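Local coordinates for protein glycosyl hydrolase, family 38 (Enterococcus faecalis, PDB 5KBP) that probably binds carbohydrate and hydrolyses alpha-mannosidic linkages as an alpha-mannosidase of glycosyl hydrolase family 38, at residues N319-L324 / L408-S412; E423-L429 / Y485-T491; T561-G566 / D580-E586; D617-E623 / R633-R637. All coordinates share one frame; numbering follows the deposited sequence.

Interaction 1 (N319-L324 / L408-S412); sequences NIAEPL and LFNTS
Thr-411 meets the helical turn 319-324 with both branches of its side chain, one polar and one apolar. The polar branch makes the hydrogen bond of the contact: Thr-411 OG1 donates to Asn-319 O at 2.9 Å, almost in line with the carbonyl (C=O...donor angle 162°). Ile-320 CD1 lies beside this hydroxyl, 3.6 Å from Thr-411 OG1. With chi1 at 55°, OG1 sits between the backbone N and the carbonyl carbon, and CG2 is thrown beside the N. Apolar contacts gather round this methyl. Leu-324 CD2 lies 3.7 Å from Thr-411 CG2 and also rests over one face of the Phe-409 ring, 4.0 Å from Phe-409 CD2. Next to Thr-411, Asn-410 OD1 accepts from Ser-412 N in an Asx turn. Helix 362-393 and Thr-804 cover the same apolar cluster. Pro-323 has no N-H to offer the carbonyl four residues back, so within this buried junction between the middle and C-terminal regions a threonine hydroxyl serves the helix oxygen that proline cannot.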
loop_
_atom_site.group_PDB
_atom_site.type_symbol
_atom_site.label_atom_id
_atom_site.label_comp_id
_atom_site.label_asym_id
_atom_site.label_seq_id
_atom_site.Cartn_x
_atom_site.Cartn_y
_atom_site.Cartn_z
ATOM N N ASN A 319 -23.095 1.245 6.147
ATOM C CA ASN A 319 -24.421 1.084 5.569
ATOM C C ASN A 319 -24.596 -0.211 4.786
ATOM O O ASN A 319 -25.689 -0.455 4.265
ATOM C CB ASN A 319 -24.735 2.281 4.667
ATOM C CG ASN A 319 -24.483 3.609 5.358
ATOM O OD1 ASN A 319 -23.546 4.329 5.019
ATOM N ND2 ASN A 319 -25.318 3.934 6.337
ATOM N N ILE A 320 -23.563 -1.046 4.691
ATOM C CA ILE A 320 -23.678 -2.317 3.981
ATOM C C ILE A 320 -23.276 -3.460 4.904
ATOM O O ILE A 320 -24.119 -4.265 5.318
ATOM C CB ILE A 320 -22.822 -2.330 2.701
ATOM C CG1 ILE A 320 -23.121 -1.110 1.829
ATOM C CG2 ILE A 320 -23.073 -3.609 1.918
ATOM C CD1 ILE A 320 -24.531 -1.071 1.295
ATOM N N ALA A 321 -21.984 -3.531 5.236
ATOM C CA ALA A 321 -21.451 -4.689 5.949
ATOM C C ALA A 321 -22.055 -4.819 7.343
ATOM O O ALA A 321 -22.545 -5.889 7.721
ATOM C CB ALA A 321 -19.927 -4.597 6.028
ATOM N N GLU A 322 -22.022 -3.740 8.125
ATOM C CA GLU A 322 -22.529 -3.810 9.495
ATOM C C GLU A 322 -24.022 -4.105 9.567
ATOM O O GLU A 322 -24.412 -4.977 10.365
ATOM C CB GLU A 322 -22.171 -2.520 10.244
ATOM C CG GLU A 322 -20.702 -2.403 10.613
ATOM C CD GLU A 322 -20.409 -1.183 11.463
ATOM O OE1 GLU A 322 -21.312 -0.336 11.620
ATOM O OE2 GLU A 322 -19.276 -1.075 11.978
ATOM N N PRO A 323 -24.904 -3.441 8.805
ATOM C CA PRO A 323 -26.330 -3.812 8.886
ATOM C C PRO A 323 -26.603 -5.244 8.457
ATOM O O PRO A 323 -27.432 -5.926 9.075
ATOM C CB PRO A 323 -27.008 -2.798 7.953
ATOM C CG PRO A 323 -26.069 -1.643 7.902
ATOM C CD PRO A 323 -24.705 -2.254 7.953
ATOM N N LEU A 324 -25.926 -5.721 7.410
ATOM C CA LEU A 324 -26.111 -7.105 6.984
ATOM C C LEU A 324 -25.586 -8.080 8.031
ATOM O O LEU A 324 -26.224 -9.102 8.311
ATOM C CB LEU A 324 -25.423 -7.338 5.639
ATOM C CG LEU A 324 -26.107 -6.737 4.409
ATOM C CD1 LEU A 324 -25.216 -6.875 3.182
ATOM C CD2 LEU A 324 -27.457 -7.393 4.172
ATOM N N LEU A 408 -33.467 -9.239 -2.503
ATOM C CA LEU A 408 -33.133 -7.820 -2.511
ATOM C C LEU A 408 -33.172 -7.292 -1.083
ATOM O O LEU A 408 -34.196 -7.413 -0.404
ATOM C CB LEU A 408 -34.100 -7.033 -3.395
ATOM C CG LEU A 408 -33.774 -6.963 -4.887
ATOM C CD1 LEU A 408 -34.934 -6.359 -5.665
ATOM C CD2 LEU A 408 -32.504 -6.155 -5.104
ATOM N N PHE A 409 -32.067 -6.701 -0.636
ATOM C CA PHE A 409 -31.958 -6.134 0.700
ATOM C C PHE A 409 -31.950 -4.614 0.628
ATOM O O PHE A 409 -31.265 -4.026 -0.215
ATOM C CB PHE A 409 -30.683 -6.602 1.407
ATOM C CG PHE A 409 -30.638 -8.073 1.683
ATOM C CD1 PHE A 409 -30.153 -8.954 0.731
ATOM C CD2 PHE A 409 -31.057 -8.576 2.904
ATOM C CE1 PHE A 409 -30.100 -10.309 0.985
ATOM C CE2 PHE A 409 -31.008 -9.930 3.163
ATOM C CZ PHE A 409 -30.529 -10.798 2.203
ATOM N N ASN A 410 -32.711 -3.983 1.516
ATOM C CA ASN A 410 -32.607 -2.548 1.764
ATOM C C ASN A 410 -31.833 -2.400 3.066
ATOM O O ASN A 410 -32.367 -2.648 4.148
ATOM C CB ASN A 410 -33.981 -1.890 1.840
ATOM C CG ASN A 410 -33.902 -0.376 2.024
ATOM O OD1 ASN A 410 -32.817 0.201 2.108
ATOM N ND2 ASN A 410 -35.061 0.274 2.068
ATOM N N THR A 411 -30.561 -2.020 2.960
ATOM C CA THR A 411 -29.685 -1.879 4.118
ATOM C C THR A 411 -29.620 -0.441 4.624
ATOM O O THR A 411 -28.624 -0.043 5.237
ATOM C CB THR A 411 -28.284 -2.390 3.786
ATOM O OG1 THR A 411 -27.789 -1.711 2.623
ATOM C CG2 THR A 411 -28.324 -3.884 3.510
ATOM N N SER A 412 -30.665 0.347 4.379
ATOM C CA SER A 412 -30.734 1.726 4.838
ATOM C C SER A 412 -31.995 1.920 5.668
ATOM O O SER A 412 -32.851 1.037 5.760
ATOM C CB SER A 412 -30.713 2.713 3.661
ATOM O OG SER A 412 -31.975 2.777 3.017
#

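Interaction 2 (E423-L429 / Y485-T491); sequences EVEIERL and YMAKYLT
Arg-428 and Tyr-485 stack across an antiparallel strand pair that carries a classic beta bulge, Ile-426 and Glu-427 both facing Lys-488. The guanidinium lies flat on the phenol ring, planes 9° apart, with Arg-428 CZ 3.9 Å from the centroid of the Tyr-485 ring in a cation-pi contact. Bends at chi2 and chi3 lay the aliphatic part of the arginine on the same face, where Arg-428 CD stands 3.5 Å above the centre of the Tyr-485 ring. Glu-425 OE2 reaches the edge of the guanidinium in its plane, a salt bridge to Arg-428 NH1 at 3.6 Å, and Asp-475 holds NH2. On the face that carries Val-424 and Leu-490, Ile-426 CG2 packs on Leu-490 CB at 4.0 Å. Glu-423 runs extended past Tyr-489 to a salt bridge with Arg-471, which also makes a cation-pi contact with Tyr-489. Strand 483-499 lies between 416-430 and 463-475 in a three-stranded sheet. At the bulge, Ile-426 N donates to Lys-488 O at 3.0 Å, whereas Lys-488 N turns to Glu-427 O at 3.2 Å.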
loop_
_atom_site.group_PDB
_atom_site.type_symbol
_atom_site.label_atom_id
_atom_site.label_comp_id
_atom_site.label_asym_id
_atom_site.label_seq_id
_atom_site.Cartn_x
_atom_site.Cartn_y
_atom_site.Cartn_z
ATOM N N GLU A 423 -28.035 -9.585 -11.390
ATOM C CA GLU A 423 -27.447 -10.617 -12.235
ATOM C C GLU A 423 -27.748 -11.979 -11.624
ATOM O O GLU A 423 -27.425 -12.225 -10.457
ATOM C CB GLU A 423 -25.940 -10.409 -12.389
ATOM C CG GLU A 423 -25.343 -11.105 -13.605
ATOM C CD GLU A 423 -23.853 -10.867 -13.740
ATOM O OE1 GLU A 423 -23.199 -10.592 -12.712
ATOM O OE2 GLU A 423 -23.335 -10.952 -14.875
ATOM N N VAL A 424 -28.369 -12.856 -12.408
ATOM C CA VAL A 424 -28.818 -14.162 -11.940
ATOM C C VAL A 424 -28.179 -15.237 -12.806
ATOM O O VAL A 424 -28.260 -15.179 -14.039
ATOM C CB VAL A 424 -30.353 -14.277 -11.973
ATOM C CG1 VAL A 424 -30.797 -15.631 -11.437
ATOM C CG2 VAL A 424 -30.989 -13.145 -11.179
ATOM N N GLU A 425 -27.550 -16.215 -12.160
ATOM C CA GLU A 425 -26.962 -17.350 -12.859
ATOM C C GLU A 425 -28.062 -18.329 -13.252
ATOM O O GLU A 425 -28.763 -18.861 -12.385
ATOM C CB GLU A 425 -25.924 -18.034 -11.972
ATOM C CG GLU A 425 -25.258 -19.246 -12.597
ATOM C CD GLU A 425 -24.456 -20.045 -11.587
ATOM O OE1 GLU A 425 -25.038 -20.936 -10.934
ATOM O OE2 GLU A 425 -23.246 -19.772 -11.439
ATOM N N ILE A 426 -28.217 -18.566 -14.554
ATOM C CA ILE A 426 -29.254 -19.473 -15.037
ATOM C C ILE A 426 -28.716 -20.857 -15.390
ATOM O O ILE A 426 -29.497 -21.820 -15.416
ATOM C CB ILE A 426 -30.001 -18.870 -16.244
ATOM C CG1 ILE A 426 -29.028 -18.565 -17.385
ATOM C CG2 ILE A 426 -30.759 -17.616 -15.829
ATOM C CD1 ILE A 426 -29.705 -18.046 -18.636
ATOM N N GLU A 427 -27.418 -20.987 -15.656
ATOM C CA GLU A 427 -26.819 -22.278 -15.959
ATOM C C GLU A 427 -25.400 -22.304 -15.413
ATOM O O GLU A 427 -24.791 -21.262 -15.160
ATOM C CB GLU A 427 -26.830 -22.569 -17.463
ATOM C CG GLU A 427 -28.132 -23.175 -17.958
ATOM C CD GLU A 427 -28.631 -22.525 -19.231
ATOM O OE1 GLU A 427 -27.886 -21.713 -19.817
ATOM O OE2 GLU A 427 -29.772 -22.822 -19.640
ATOM N N ARG A 428 -24.874 -23.515 -15.238
ATOM C CA ARG A 428 -23.570 -23.686 -14.602
ATOM C C ARG A 428 -22.980 -25.020 -15.025
ATOM O O ARG A 428 -23.577 -26.071 -14.766
ATOM C CB ARG A 428 -23.707 -23.606 -13.083
ATOM C CG ARG A 428 -22.413 -23.792 -12.315
ATOM C CD ARG A 428 -22.375 -22.856 -11.123
ATOM N NE ARG A 428 -21.853 -23.497 -9.922
ATOM C CZ ARG A 428 -21.724 -22.883 -8.750
ATOM N NH1 ARG A 428 -22.073 -21.610 -8.625
ATOM N NH2 ARG A 428 -21.241 -23.540 -7.705
ATOM N N LEU A 429 -21.814 -24.980 -15.669
ATOM C CA LEU A 429 -21.109 -26.186 -16.092
ATOM C C LEU A 429 -19.796 -26.292 -15.329
ATOM O O LEU A 429 -18.829 -25.587 -15.658
ATOM C CB LEU A 429 -20.850 -26.165 -17.601
ATOM C CG LEU A 429 -22.055 -26.023 -18.533
ATOM C CD1 LEU A 429 -21.616 -26.127 -19.987
ATOM C CD2 LEU A 429 -23.124 -27.059 -18.213
ATOM N N TYR A 485 -15.967 -23.277 -12.686
ATOM C CA TYR A 485 -17.045 -23.592 -13.612
ATOM C C TYR A 485 -17.145 -22.517 -14.684
ATOM O O TYR A 485 -16.597 -21.421 -14.550
ATOM C CB TYR A 485 -18.389 -23.734 -12.885
ATOM C CG TYR A 485 -18.778 -22.534 -12.047
ATOM C CD1 TYR A 485 -19.401 -21.430 -12.620
ATOM C CD2 TYR A 485 -18.534 -22.509 -10.680
ATOM C CE1 TYR A 485 -19.759 -20.334 -11.856
ATOM C CE2 TYR A 485 -18.892 -21.419 -9.909
ATOM C CZ TYR A 485 -19.502 -20.335 -10.501
ATOM O OH TYR A 485 -19.857 -19.251 -9.733
ATOM N N MET A 486 -17.851 -22.864 -15.757
ATOM C CA MET A 486 -18.337 -21.905 -16.740
ATOM C C MET A 486 -19.827 -21.701 -16.505
ATOM O O MET A 486 -20.571 -22.675 -16.345
ATOM C CB MET A 486 -18.086 -22.397 -18.165
ATOM C CG MET A 486 -16.625 -22.449 -18.565
ATOM S SD MET A 486 -15.862 -20.816 -18.589
ATOM C CE MET A 486 -14.350 -21.173 -19.478
ATOM N N ALA A 487 -20.261 -20.445 -16.476
ATOM C CA ALA A 487 -21.637 -20.125 -16.134
ATOM C C ALA A 487 -22.225 -19.154 -17.146
ATOM O O ALA A 487 -21.508 -18.460 -17.870
ATOM C CB ALA A 487 -21.744 -19.533 -14.724
ATOM N N LYS A 488 -23.554 -19.118 -17.181
ATOM C CA LYS A 488 -24.306 -18.156 -17.973
ATOM C C LYS A 488 -25.142 -17.307 -17.028
ATOM O O LYS A 488 -25.846 -17.844 -16.166
ATOM C CB LYS A 488 -25.200 -18.854 -19.003
ATOM C CG LYS A 488 -25.861 -17.902 -19.985
ATOM C CD LYS A 488 -26.454 -18.651 -21.166
ATOM C CE LYS A 488 -26.901 -17.695 -22.258
ATOM N NZ LYS A 488 -27.340 -18.418 -23.484
ATOM N N TYR A 489 -25.059 -15.991 -17.186
ATOM C CA TYR A 489 -25.709 -15.055 -16.281
ATOM C C TYR A 489 -26.724 -14.215 -17.038
ATOM O O TYR A 489 -26.482 -13.801 -18.176
ATOM C CB TYR A 489 -24.686 -14.140 -15.602
ATOM C CG TYR A 489 -23.694 -14.879 -14.741
ATOM C CD1 TYR A 489 -23.966 -15.139 -13.405
ATOM C CD2 TYR A 489 -22.486 -15.319 -15.263
ATOM C CE1 TYR A 489 -23.061 -15.816 -12.611
ATOM C CE2 TYR A 489 -21.573 -15.997 -14.478
ATOM C CZ TYR A 489 -21.867 -16.244 -13.152
ATOM O OH TYR A 489 -20.964 -16.918 -12.364
ATOM N N LEU A 490 -27.860 -13.967 -16.395
ATOM C CA LEU A 490 -28.899 -13.105 -16.934
ATOM C C LEU A 490 -29.037 -11.885 -16.036
ATOM O O LEU A 490 -29.079 -12.014 -14.806
ATOM C CB LEU A 490 -30.231 -13.848 -17.039
ATOM C CG LEU A 490 -31.170 -13.343 -18.136
ATOM C CD1 LEU A 490 -30.446 -13.320 -19.474
ATOM C CD2 LEU A 490 -32.419 -14.202 -18.216
ATOM N N THR A 491 -29.093 -10.708 -16.648
ATOM C CA THR A 491 -29.187 -9.438 -15.934
ATOM C C THR A 491 -30.618 -8.927 -16.058
ATOM O O THR A 491 -31.055 -8.548 -17.149
ATOM C CB THR A 491 -28.185 -8.430 -16.491
ATOM O OG1 THR A 491 -26.851 -8.917 -16.286
ATOM C CG2 THR A 491 -28.340 -7.090 -15.803
#

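Interaction 3 (T561-G566 / D580-E586); sequences TFEDTG and DQGITTE
Thr-585 points at Phe-562, its hydroxyl arriving at the edge of the aromatic ring and its methyl touching Phe-562 CB. A chi1 of 60° tucks Thr-585 OG1 between its own N and carbonyl carbon, where it accepts from Phe-562 N at 3.1 Å. Phe-562 O is gripped by two donors, Thr-585 N at 3.1 Å and Thr-584 OG1 at 3.2 Å. The same Thr-584 OG1 accepts from Glu-586 N in an ST turn and lies 3.3 Å from Thr-561 CG2. In the middle, Asp-564 and Ile-583 form an antiparallel hydrogen-bonded pair, Asp-564 N to Ile-583 O being 2.8 Å. At the far end, Asp-580 meets Thr-565 at about a right angle. Asp-580 OD2 accepts from Gly-566 N at 2.6 Å, on the syn side but 32° out of the carboxylate plane, and OD1 from Gly-582 N in an Asx turn. His-672 and Arg-637 hold the Asp-564 carboxylate. Side-chain oxygens of Thr-585, Thr-584 and Asp-580 thus extend the pairing beyond the short strand 583-584.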
loop_
_atom_site.group_PDB
_atom_site.type_symbol
_atom_site.label_atom_id
_atom_site.label_comp_id
_atom_site.label_asym_id
_atom_site.label_seq_id
_atom_site.Cartn_x
_atom_site.Cartn_y
_atom_site.Cartn_z
ATOM N N THR A 561 -23.966 23.385 -15.590
ATOM C CA THR A 561 -22.996 24.138 -16.374
ATOM C C THR A 561 -21.611 23.938 -15.773
ATOM O O THR A 561 -21.431 24.074 -14.558
ATOM C CB THR A 561 -23.350 25.626 -16.410
ATOM O OG1 THR A 561 -24.587 25.808 -17.111
ATOM C CG2 THR A 561 -22.257 26.424 -17.107
ATOM N N PHE A 562 -20.640 23.613 -16.621
ATOM C CA PHE A 562 -19.284 23.323 -16.179
ATOM C C PHE A 562 -18.396 24.550 -16.338
ATOM O O PHE A 562 -18.521 25.302 -17.309
ATOM C CB PHE A 562 -18.704 22.140 -16.957
ATOM C CG PHE A 562 -19.450 20.856 -16.737
ATOM C CD1 PHE A 562 -19.235 20.105 -15.592
ATOM C CD2 PHE A 562 -20.372 20.404 -17.665
ATOM C CE1 PHE A 562 -19.924 18.925 -15.382
ATOM C CE2 PHE A 562 -21.064 19.225 -17.460
ATOM C CZ PHE A 562 -20.839 18.485 -16.316
ATOM N N GLU A 563 -17.499 24.744 -15.373
ATOM C CA GLU A 563 -16.633 25.913 -15.328
ATOM C C GLU A 563 -15.237 25.481 -14.913
ATOM O O GLU A 563 -15.070 24.824 -13.880
ATOM C CB GLU A 563 -17.172 26.959 -14.346
ATOM C CG GLU A 563 -16.285 28.180 -14.174
ATOM C CD GLU A 563 -16.556 28.912 -12.875
ATOM O OE1 GLU A 563 -16.048 28.467 -11.824
ATOM O OE2 GLU A 563 -17.285 29.925 -12.902
ATOM N N ASP A 564 -14.240 25.849 -15.712
ATOM C CA ASP A 564 -12.847 25.533 -15.426
ATOM C C ASP A 564 -12.048 26.823 -15.331
ATOM O O ASP A 564 -12.143 27.688 -16.210
ATOM C CB ASP A 564 -12.249 24.620 -16.499
ATOM C CG ASP A 564 -10.815 24.230 -16.193
ATOM O OD1 ASP A 564 -10.610 23.243 -15.455
ATOM O OD2 ASP A 564 -9.892 24.911 -16.687
ATOM N N THR A 565 -11.274 26.953 -14.257
ATOM C CA THR A 565 -10.375 28.079 -14.062
ATOM C C THR A 565 -9.001 27.553 -13.679
ATOM O O THR A 565 -8.841 26.391 -13.299
ATOM C CB THR A 565 -10.878 29.042 -12.974
ATOM O OG1 THR A 565 -10.776 28.412 -11.692
ATOM C CG2 THR A 565 -12.326 29.434 -13.224
ATOM N N GLY A 566 -8.005 28.429 -13.780
ATOM C CA GLY A 566 -6.675 28.077 -13.338
ATOM C C GLY A 566 -6.567 28.037 -11.827
ATOM O O GLY A 566 -7.386 28.593 -11.094
ATOM N N ASP A 580 -6.888 35.246 -15.157
ATOM C CA ASP A 580 -7.809 34.205 -15.592
ATOM C C ASP A 580 -9.248 34.618 -15.308
ATOM O O ASP A 580 -9.590 34.993 -14.182
ATOM C CB ASP A 580 -7.484 32.888 -14.891
ATOM C CG ASP A 580 -8.401 31.758 -15.315
ATOM O OD1 ASP A 580 -8.923 31.806 -16.449
ATOM O OD2 ASP A 580 -8.597 30.819 -14.517
ATOM N N GLN A 581 -10.093 34.546 -16.336
ATOM C CA GLN A 581 -11.504 34.884 -16.221
ATOM C C GLN A 581 -12.411 33.675 -16.422
ATOM O O GLN A 581 -13.632 33.836 -16.515
ATOM C CB GLN A 581 -11.859 35.993 -17.214
ATOM C CG GLN A 581 -11.231 37.336 -16.868
ATOM C CD GLN A 581 -11.241 38.309 -18.029
ATOM O OE1 GLN A 581 -10.869 37.959 -19.150
ATOM N NE2 GLN A 581 -11.667 39.539 -17.767
ATOM N N GLY A 582 -11.844 32.477 -16.494
ATOM C CA GLY A 582 -12.624 31.259 -16.521
ATOM C C GLY A 582 -12.984 30.808 -17.927
ATOM O O GLY A 582 -12.922 31.563 -18.897
ATOM N N ILE A 583 -13.361 29.535 -18.023
ATOM C CA ILE A 583 -13.840 28.930 -19.261
ATOM C C ILE A 583 -15.063 28.091 -18.922
ATOM O O ILE A 583 -15.000 27.221 -18.046
ATOM C CB ILE A 583 -12.760 28.066 -19.942
ATOM C CG1 ILE A 583 -11.584 28.931 -20.399
ATOM C CG2 ILE A 583 -13.350 27.309 -21.116
ATOM C CD1 ILE A 583 -10.439 28.141 -20.992
ATOM N N THR A 584 -16.174 28.350 -19.606
ATOM C CA THR A 584 -17.441 27.708 -19.297
ATOM C C THR A 584 -17.987 26.983 -20.520
ATOM O O THR A 584 -17.586 27.243 -21.658
ATOM C CB THR A 584 -18.475 28.728 -18.800
ATOM O OG1 THR A 584 -19.666 28.043 -18.398
ATOM C CG2 THR A 584 -18.818 29.719 -19.904
ATOM N N THR A 585 -18.914 26.064 -20.267
ATOM C CA THR A 585 -19.623 25.355 -21.323
ATOM C C THR A 585 -20.915 26.053 -21.728
ATOM O O THR A 585 -21.696 25.482 -22.496
ATOM C CB THR A 585 -19.929 23.919 -20.889
ATOM O OG1 THR A 585 -20.742 23.935 -19.711
ATOM C CG2 THR A 585 -18.641 23.161 -20.600
ATOM N N GLU A 586 -21.154 27.271 -21.233
ATOM C CA GLU A 586 -22.390 27.981 -21.551
ATOM C C GLU A 586 -22.498 28.290 -23.038
ATOM O O GLU A 586 -23.608 28.356 -23.580
ATOM C CB GLU A 586 -22.475 29.275 -20.738
ATOM C CG GLU A 586 -23.786 30.029 -20.910
ATOM C CD GLU A 586 -23.709 31.459 -20.413
ATOM O OE1 GLU A 586 -22.586 31.947 -20.168
ATOM O OE2 GLU A 586 -24.774 32.096 -20.272
#

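Interaction 4 (D617-E623 / R633-R637); sequences DERLEEE and RLAQR
Glu-623 drives its carboxylate into the backbone of 633-637, and this is the tight half of the contact. Glu-623 OE1 uses its syn lone pair for Leu-634 N at 2.7 Å, while Glu-623 OE2 takes Ala-635 N at 3.2 Å, 31° out of the carboxylate plane, so one flat group clasps two successive N-H groups. The side chains of Glu-623 and Arg-633 run alongside each other with their ends pointing opposite ways; Arg-633 NH2 forms a salt bridge with Glu-756, and Arg-628 adds one to Glu-623 OE1. Beside this, Ala-635 CB packs on Leu-620 CB at 3.9 Å. Asp-617, ahead of the turn that leads into the helix, makes a capping bond, OD1 accepting from Arg-619 N. It also pairs with Gln-636 both ways: Asp-617 N donates to Gln-636 O at 2.9 Å, and Gln-636 N to Asp-617 OD2 at 3.0 Å. Toward solvent the packing thins. Exposed Arg-619 forms a salt bridge from NH1 to Asp-617 OD2, and one guanidinium face covers Ala-635 CA, 4.1 Å from the plane and toward its rim.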
loop_
_atom_site.group_PDB
_atom_site.type_symbol
_atom_site.label_atom_id
_atom_site.label_comp_id
_atom_site.label_asym_id
_atom_site.label_seq_id
_atom_site.Cartn_x
_atom_site.Cartn_y
_atom_site.Cartn_z
ATOM N N ASP A 617 1.880 28.666 -16.875
ATOM C CA ASP A 617 3.093 28.913 -17.639
ATOM C C ASP A 617 4.321 28.571 -16.795
ATOM O O ASP A 617 4.228 28.210 -15.619
ATOM C CB ASP A 617 3.131 30.356 -18.140
ATOM C CG ASP A 617 2.860 31.371 -17.045
ATOM O OD1 ASP A 617 3.368 31.196 -15.918
ATOM O OD2 ASP A 617 2.136 32.352 -17.318
ATOM N N GLU A 618 5.496 28.692 -17.417
ATOM C CA GLU A 618 6.750 28.316 -16.774
ATOM C C GLU A 618 7.051 29.133 -15.524
ATOM O O GLU A 618 7.945 28.753 -14.759
ATOM C CB GLU A 618 7.909 28.456 -17.765
ATOM C CG GLU A 618 8.141 29.876 -18.270
ATOM C CD GLU A 618 7.166 30.284 -19.359
ATOM O OE1 GLU A 618 6.468 29.399 -19.896
ATOM O OE2 GLU A 618 7.096 31.490 -19.676
ATOM N N ARG A 619 6.334 30.235 -15.295
ATOM C CA ARG A 619 6.605 31.069 -14.131
ATOM C C ARG A 619 6.132 30.434 -12.831
ATOM O O ARG A 619 6.589 30.844 -11.760
ATOM C CB ARG A 619 5.954 32.441 -14.312
ATOM C CG ARG A 619 6.518 33.237 -15.480
ATOM C CD ARG A 619 5.419 33.786 -16.377
ATOM N NE ARG A 619 4.681 34.885 -15.758
ATOM C CZ ARG A 619 3.612 35.462 -16.298
ATOM N NH1 ARG A 619 3.150 35.043 -17.468
ATOM N NH2 ARG A 619 3.001 36.457 -15.667
ATOM N N LEU A 620 5.240 29.441 -12.891
ATOM C CA LEU A 620 4.720 28.857 -11.657
ATOM C C LEU A 620 5.782 28.035 -10.936
ATOM O O LEU A 620 5.880 28.089 -9.705
ATOM C CB LEU A 620 3.491 27.997 -11.949
ATOM C CG LEU A 620 2.909 27.294 -10.721
ATOM C CD1 LEU A 620 2.498 28.311 -9.660
ATOM C CD2 LEU A 620 1.740 26.401 -11.104
ATOM N N GLU A 621 6.585 27.269 -11.680
ATOM C CA GLU A 621 7.581 26.411 -11.044
ATOM C C GLU A 621 8.586 27.228 -10.239
ATOM O O GLU A 621 8.957 26.844 -9.122
ATOM C CB GLU A 621 8.299 25.565 -12.095
ATOM C CG GLU A 621 9.437 24.731 -11.531
ATOM C CD GLU A 621 10.103 23.861 -12.577
ATOM O OE1 GLU A 621 9.385 23.134 -13.296
ATOM O OE2 GLU A 621 11.346 23.908 -12.683
ATOM N N GLU A 622 9.037 28.358 -10.787
ATOM C CA GLU A 622 9.960 29.215 -10.049
ATOM C C GLU A 622 9.300 29.804 -8.809
ATOM O O GLU A 622 9.938 29.931 -7.758
ATOM C CB GLU A 622 10.484 30.329 -10.956
ATOM C CG GLU A 622 11.513 29.864 -11.964
ATOM C CD GLU A 622 12.797 29.400 -11.308
ATOM O OE1 GLU A 622 13.435 30.209 -10.600
ATOM O OE2 GLU A 622 13.168 28.222 -11.496
ATOM N N GLU A 623 8.020 30.170 -8.910
ATOM C CA GLU A 623 7.324 30.726 -7.754
ATOM C C GLU A 623 7.060 29.667 -6.693
ATOM O O GLU A 623 6.913 30.002 -5.512
ATOM C CB GLU A 623 6.017 31.384 -8.195
ATOM C CG GLU A 623 6.213 32.541 -9.166
ATOM C CD GLU A 623 4.923 33.258 -9.500
ATOM O OE1 GLU A 623 4.886 34.500 -9.372
ATOM O OE2 GLU A 623 3.948 32.584 -9.894
ATOM N N ARG A 633 1.706 35.689 -6.580
ATOM C CA ARG A 633 2.164 34.905 -7.719
ATOM C C ARG A 633 1.660 35.512 -9.022
ATOM O O ARG A 633 0.470 35.812 -9.162
ATOM C CB ARG A 633 1.712 33.450 -7.586
ATOM C CG ARG A 633 2.466 32.708 -6.495
ATOM C CD ARG A 633 2.117 31.234 -6.424
ATOM N NE ARG A 633 2.990 30.547 -5.477
ATOM C CZ ARG A 633 2.862 29.275 -5.119
ATOM N NH1 ARG A 633 1.885 28.534 -5.624
ATOM N NH2 ARG A 633 3.710 28.744 -4.250
ATOM N N LEU A 634 2.579 35.693 -9.972
ATOM C CA LEU A 634 2.285 36.325 -11.249
ATOM C C LEU A 634 1.989 35.328 -12.359
ATOM O O LEU A 634 1.658 35.748 -13.474
ATOM C CB LEU A 634 3.459 37.215 -11.677
ATOM C CG LEU A 634 3.982 38.209 -10.640
ATOM C CD1 LEU A 634 5.277 38.848 -11.121
ATOM C CD2 LEU A 634 2.929 39.266 -10.338
ATOM N N ALA A 635 2.101 34.030 -12.087
ATOM C CA ALA A 635 1.894 33.029 -13.124
ATOM C C ALA A 635 0.464 33.079 -13.646
ATOM O O ALA A 635 -0.482 33.335 -12.898
ATOM C CB ALA A 635 2.207 31.634 -12.583
ATOM N N GLN A 636 0.316 32.837 -14.943
ATOM C CA GLN A 636 -0.981 32.772 -15.594
ATOM C C GLN A 636 -1.135 31.424 -16.286
ATOM O O GLN A 636 -0.194 30.631 -16.374
ATOM C CB GLN A 636 -1.149 33.915 -16.604
ATOM C CG GLN A 636 -0.895 35.292 -16.018
ATOM C CD GLN A 636 -1.835 35.624 -14.874
ATOM O OE1 GLN A 636 -2.988 35.194 -14.857
ATOM N NE2 GLN A 636 -1.345 36.394 -13.910
ATOM N N ARG A 637 -2.343 31.166 -16.778
ATOM C CA ARG A 637 -2.593 29.933 -17.509
ATOM C C ARG A 637 -1.814 29.933 -18.817
ATOM O O ARG A 637 -1.622 30.979 -19.446
ATOM C CB ARG A 637 -4.086 29.768 -17.783
ATOM C CG ARG A 637 -4.967 29.962 -16.562
ATOM C CD ARG A 637 -6.353 29.387 -16.788
ATOM N NE ARG A 637 -6.330 27.928 -16.841
ATOM C CZ ARG A 637 -7.414 27.167 -16.961
ATOM N NH1 ARG A 637 -8.613 27.726 -17.041
ATOM N NH2 ARG A 637 -7.297 25.846 -17.002
#

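Interaction 1 is wholly buried, the other three partly so, and their chemistry is more polar. Interaction 1 joins the middle region to the C-terminal part; its packing is mostly apolar, with one hydrogen bond. Interaction 2, about 25 Å away between centres, uses strand 416-430, which follows strand 404-410 of interaction 1, and relies on a backbone ladder with charged and aromatic groups on a partly exposed face. Interactions 3 and 4 lie in the same C-terminal domain region and touch: Arg-637 NH2 forms a 2.8 Å salt bridge with Asp-564 OD2. In both, carboxylates grip backbone N-H groups where regular strand pairing is short or missing.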